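Local coordinates for protein ricin B-related lectin (Polyporus squamosus, PDB 5MUA) that binds galactose through a ricin-type beta-trefoil lectin module and also carries a calcium-dependent papain-like protease domain, seen here with the inhibitor E-64 bound, at residues B[75-87]-B[128-140]. Residues are numbered along the deposited sequence; the frame is centred on the assembly and turned at random.
Sequences GHAATDGTAIIGY and GTVVGWQNITNNT. With GAL (beta-D-galactopyranose), chain J.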
loop_
_atom_site.group_PDB
_atom_site.type_symbol
_atom_site.label_atom_id
_atom_site.label_comp_id
_atom_site.label_asym_id
_atom_site.label_seq_id
_atom_site.Cartn_x
_atom_site.Cartn_y
_atom_site.Cartn_z
ATOM N N GLY B 75 -6.783 41.926 -5.680
ATOM C CA GLY B 75 -7.720 42.925 -6.151
ATOM C C GLY B 75 -7.649 43.256 -7.647
ATOM O O GLY B 75 -8.258 44.254 -8.115
ATOM N N HIS B 76 -6.995 42.414 -8.434
ATOM C CA HIS B 76 -6.791 42.583 -9.856
ATOM C C HIS B 76 -6.030 43.898 -10.167
ATOM O O HIS B 76 -6.124 44.382 -11.287
ATOM C CB HIS B 76 -8.127 42.600 -10.652
ATOM C CG HIS B 76 -9.082 41.520 -10.262
ATOM N ND1 HIS B 76 -9.343 40.451 -11.085
ATOM C CD2 HIS B 76 -9.899 41.397 -9.197
ATOM C CE1 HIS B 76 -10.222 39.664 -10.489
ATOM N NE2 HIS B 76 -10.539 40.203 -9.327
ATOM N N ALA B 77 -5.345 44.471 -9.177
ATOM C CA ALA B 77 -4.805 45.834 -9.339
ATOM C C ALA B 77 -3.440 45.832 -10.106
ATOM O O ALA B 77 -2.478 45.041 -9.829
ATOM C CB ALA B 77 -4.675 46.499 -7.976
ATOM N N ALA B 78 -3.376 46.748 -11.060
ATOM C CA ALA B 78 -2.195 46.950 -11.889
ATOM C C ALA B 78 -1.203 47.877 -11.196
ATOM O O ALA B 78 -0.061 48.043 -11.641
ATOM C CB ALA B 78 -2.618 47.564 -13.242
ATOM N N THR B 79 -1.642 48.482 -10.118
ATOM C CA THR B 79 -0.818 49.447 -9.419
ATOM C C THR B 79 0.461 48.829 -8.914
ATOM O O THR B 79 0.495 47.676 -8.465
ATOM C CB THR B 79 -1.597 50.226 -8.339
ATOM O OG1 THR B 79 -0.936 51.440 -7.967
ATOM C CG2 THR B 79 -1.900 49.414 -7.147
ATOM N N ASP B 80 1.544 49.606 -9.012
ATOM C CA ASP B 80 2.817 49.113 -8.501
ATOM C C ASP B 80 2.733 48.830 -7.007
ATOM O O ASP B 80 2.204 49.628 -6.215
ATOM C CB ASP B 80 3.908 50.143 -8.770
ATOM C CG ASP B 80 4.243 50.247 -10.200
ATOM O OD1 ASP B 80 4.013 49.351 -11.006
ATOM O OD2 ASP B 80 4.780 51.341 -10.563
ATOM N N GLY B 81 3.296 47.677 -6.613
ATOM C CA GLY B 81 3.406 47.281 -5.215
ATOM C C GLY B 81 2.196 46.542 -4.676
ATOM O O GLY B 81 2.129 46.337 -3.460
ATOM N N THR B 82 1.266 46.189 -5.563
ATOM C CA THR B 82 0.131 45.361 -5.218
ATOM C C THR B 82 0.570 43.972 -4.740
ATOM O O THR B 82 1.411 43.355 -5.365
ATOM C CB THR B 82 -0.740 45.161 -6.461
ATOM O OG1 THR B 82 -1.226 46.453 -6.897
ATOM C CG2 THR B 82 -1.922 44.252 -6.177
ATOM N N ALA B 83 -0.025 43.514 -3.647
ATOM C CA ALA B 83 0.391 42.251 -3.005
ATOM C C ALA B 83 0.098 41.105 -3.948
ATOM O O ALA B 83 -0.963 41.080 -4.615
ATOM C CB ALA B 83 -0.388 42.014 -1.712
ATOM N N ILE B 84 0.982 40.127 -3.888
ATOM C CA ILE B 84 0.797 38.829 -4.549
ATOM C C ILE B 84 0.447 37.868 -3.387
ATOM O O ILE B 84 1.217 37.751 -2.457
ATOM C CB ILE B 84 2.063 38.298 -5.263
ATOM C CG1 ILE B 84 2.600 39.263 -6.327
ATOM C CG2 ILE B 84 1.791 36.907 -5.857
ATOM C CD1 ILE B 84 1.684 39.492 -7.497
ATOM N N ILE B 85 -0.693 37.190 -3.480
ATOM C CA ILE B 85 -1.247 36.397 -2.393
ATOM C C ILE B 85 -1.571 35.003 -2.915
ATOM O O ILE B 85 -1.541 34.747 -4.133
ATOM C CB ILE B 85 -2.519 37.087 -1.827
ATOM C CG1 ILE B 85 -3.641 37.182 -2.872
ATOM C CG2 ILE B 85 -2.166 38.473 -1.280
ATOM C CD1 ILE B 85 -4.960 37.786 -2.414
ATOM N N GLY B 86 -1.973 34.128 -1.991
ATOM C CA GLY B 86 -2.583 32.868 -2.319
ATOM C C GLY B 86 -4.089 32.956 -2.081
ATOM O O GLY B 86 -4.509 33.456 -1.054
ATOM N N TYR B 87 -4.899 32.602 -3.063
ATOM C CA TYR B 87 -6.351 32.783 -2.956
ATOM C C TYR B 87 -7.017 31.501 -3.503
ATOM O O TYR B 87 -6.440 30.788 -4.331
ATOM C CB TYR B 87 -6.764 33.988 -3.765
ATOM C CG TYR B 87 -8.036 34.661 -3.348
ATOM C CD1 TYR B 87 -8.097 35.480 -2.201
ATOM C CD2 TYR B 87 -9.181 34.520 -4.092
ATOM C CE1 TYR B 87 -9.269 36.081 -1.802
ATOM C CE2 TYR B 87 -10.360 35.126 -3.688
ATOM C CZ TYR B 87 -10.367 35.935 -2.556
ATOM O OH TYR B 87 -11.525 36.570 -2.195
ATOM N N GLY B 128 12.724 41.306 2.086
ATOM C CA GLY B 128 11.901 41.483 0.842
ATOM C C GLY B 128 10.425 41.019 0.736
ATOM O O GLY B 128 10.033 40.137 1.452
ATOM N N THR B 129 9.611 41.641 -0.137
ATOM C CA THR B 129 8.226 41.258 -0.364
ATOM C C THR B 129 7.991 40.936 -1.823
ATOM O O THR B 129 8.821 41.273 -2.686
ATOM C CB THR B 129 7.229 42.330 0.096
ATOM O OG1 THR B 129 7.420 43.580 -0.626
ATOM C CG2 THR B 129 7.368 42.569 1.614
ATOM N N VAL B 130 6.838 40.322 -2.140
ATOM C CA VAL B 130 6.576 39.875 -3.488
ATOM C C VAL B 130 5.339 40.547 -3.970
ATOM O O VAL B 130 4.267 40.337 -3.429
ATOM C CB VAL B 130 6.346 38.326 -3.520
ATOM C CG1 VAL B 130 6.108 37.872 -4.946
ATOM C CG2 VAL B 130 7.567 37.619 -2.915
ATOM N N VAL B 131 5.484 41.357 -5.017
ATOM C CA VAL B 131 4.424 42.294 -5.412
ATOM C C VAL B 131 4.297 42.306 -6.926
ATOM O O VAL B 131 5.195 41.836 -7.667
ATOM C CB VAL B 131 4.684 43.745 -4.934
ATOM C CG1 VAL B 131 4.715 43.779 -3.388
ATOM C CG2 VAL B 131 5.980 44.312 -5.560
ATOM N N GLY B 132 3.185 42.854 -7.406
ATOM C CA GLY B 132 3.087 43.179 -8.827
ATOM C C GLY B 132 3.653 44.585 -9.048
ATOM O O GLY B 132 3.441 45.496 -8.204
ATOM N N TRP B 133 4.322 44.739 -10.180
ATOM C CA TRP B 133 4.984 45.995 -10.534
ATOM C C TRP B 133 5.069 46.075 -12.070
ATOM O O TRP B 133 5.267 45.083 -12.780
ATOM C CB TRP B 133 6.393 46.031 -9.933
ATOM C CG TRP B 133 6.921 47.498 -9.719
ATOM C CD1 TRP B 133 7.455 48.344 -10.691
ATOM C CD2 TRP B 133 6.906 48.234 -8.522
ATOM N NE1 TRP B 133 7.757 49.550 -10.138
ATOM C CE2 TRP B 133 7.493 49.511 -8.804
ATOM C CE3 TRP B 133 6.530 47.940 -7.196
ATOM C CZ2 TRP B 133 7.654 50.469 -7.837
ATOM C CZ3 TRP B 133 6.678 48.879 -6.242
ATOM C CH2 TRP B 133 7.227 50.158 -6.550
ATOM N N GLN B 134 4.954 47.295 -12.584
ATOM C CA GLN B 134 5.193 47.497 -14.015
ATOM C C GLN B 134 6.604 47.032 -14.423
ATOM O O GLN B 134 7.497 46.817 -13.612
ATOM C CB GLN B 134 4.976 48.979 -14.382
ATOM C CG GLN B 134 5.987 49.896 -13.755
ATOM C CD GLN B 134 5.758 51.375 -14.151
ATOM O OE1 GLN B 134 6.038 51.775 -15.265
ATOM N NE2 GLN B 134 5.236 52.137 -13.236
ATOM N N ASN B 135 6.796 46.879 -15.704
ATOM C CA ASN B 135 8.112 46.501 -16.216
ATOM C C ASN B 135 9.252 47.342 -15.652
ATOM O O ASN B 135 9.178 48.579 -15.627
ATOM C CB ASN B 135 8.130 46.518 -17.752
ATOM C CG ASN B 135 9.412 45.904 -18.338
ATOM O OD1 ASN B 135 9.936 44.923 -17.840
ATOM N ND2 ASN B 135 9.918 46.507 -19.387
ATOM N N ILE B 136 10.262 46.661 -15.154
ATOM C CA ILE B 136 11.472 47.252 -14.604
ATOM C C ILE B 136 12.628 46.895 -15.491
ATOM O O ILE B 136 12.836 45.728 -15.763
ATOM C CB ILE B 136 11.732 46.764 -13.193
ATOM C CG1 ILE B 136 10.680 47.362 -12.240
ATOM C CG2 ILE B 136 13.172 47.172 -12.701
ATOM C CD1 ILE B 136 10.731 46.846 -10.800
ATOM N N THR B 137 13.412 47.894 -15.893
ATOM C CA THR B 137 14.574 47.677 -16.787
ATOM C C THR B 137 15.915 47.953 -16.098
ATOM O O THR B 137 16.948 47.594 -16.644
ATOM C CB THR B 137 14.481 48.518 -18.068
ATOM O OG1 THR B 137 14.298 49.882 -17.703
ATOM C CG2 THR B 137 13.250 48.067 -18.939
ATOM N N ASN B 138 15.905 48.587 -14.931
ATOM C CA ASN B 138 17.165 48.960 -14.239
ATOM C C ASN B 138 17.591 48.013 -13.112
ATOM O O ASN B 138 18.612 48.202 -12.444
ATOM C CB ASN B 138 17.103 50.412 -13.807
ATOM C CG ASN B 138 16.157 50.660 -12.641
ATOM O OD1 ASN B 138 15.352 49.793 -12.252
ATOM N ND2 ASN B 138 16.215 51.854 -12.111
ATOM N N ASN B 139 16.849 46.905 -12.938
ATOM C CA ASN B 139 17.329 45.820 -12.122
ATOM C C ASN B 139 16.685 44.500 -12.542
ATOM O O ASN B 139 15.822 44.493 -13.438
ATOM C CB ASN B 139 17.177 46.153 -10.620
ATOM C CG ASN B 139 15.710 46.144 -10.130
ATOM O OD1 ASN B 139 14.926 45.273 -10.480
ATOM N ND2 ASN B 139 15.382 47.082 -9.276
ATOM N N THR B 140 17.097 43.413 -11.884
ATOM C CA THR B 140 16.645 42.092 -12.251
ATOM C C THR B 140 15.588 41.529 -11.293
ATOM O O THR B 140 15.403 40.326 -11.264
ATOM C CB THR B 140 17.795 41.115 -12.442
ATOM O OG1 THR B 140 18.523 41.017 -11.247
ATOM C CG2 THR B 140 18.666 41.523 -13.570
HETATM C C1 GAL J . -10.593 40.243 -5.142
HETATM C C2 GAL J . -10.110 39.298 -6.242
HETATM C C3 GAL J . -9.451 38.033 -5.731
HETATM C C4 GAL J . -8.403 38.412 -4.673
HETATM C C5 GAL J . -9.019 39.356 -3.606
HETATM C C6 GAL J . -8.016 39.886 -2.604
HETATM O O1 GAL J . -10.922 41.435 -5.794
HETATM O O2 GAL J . -11.248 38.921 -7.035
HETATM O O3 GAL J . -8.916 37.338 -6.887
HETATM O O4 GAL J . -7.330 39.076 -5.390
HETATM O O5 GAL J . -9.591 40.522 -4.222
HETATM O O6 GAL J . -8.718 40.627 -1.620
#
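D80 lies flat over W133 and is held at its tip by Q134. CB of D80 sits 3.5 Å from the centroid of the six-membered ring of W133, a CH-pi contact over the face. CG continues over the indole near NE1 and CE2, the carboxylate plane 3° from parallel to the indole and stacked over its face. With CG beside the backbone N (chi1 -70°), both oxygens reach Q134. OD1 accepts the backbone N of Q134 at 2.8 Å, from 30° out of the carboxylate plane. OD2 takes NE2 of Q134 at 2.8 Å on its syn lone pair, nearly straight. These two bonds fix the rotation of the carboxylate.

D80 and G81 form the middle of a type II turn, T79 to T82. G81 and T82 both face G132, a G1 beta bulge: G81 N gives O of G132 a 2.7 Å bond, and G132 N returns one to T82 O at 2.8 Å.

G75 and H76, in the loop after strand 70-73, bind the galactose with D72 and N94. V130 touches V35 of strand 35-39, and W133 touches T118. In the beta-trefoil lectin domain, the antiparallel sheet runs in the order 70-73, 82-87, 129-133, 116-120.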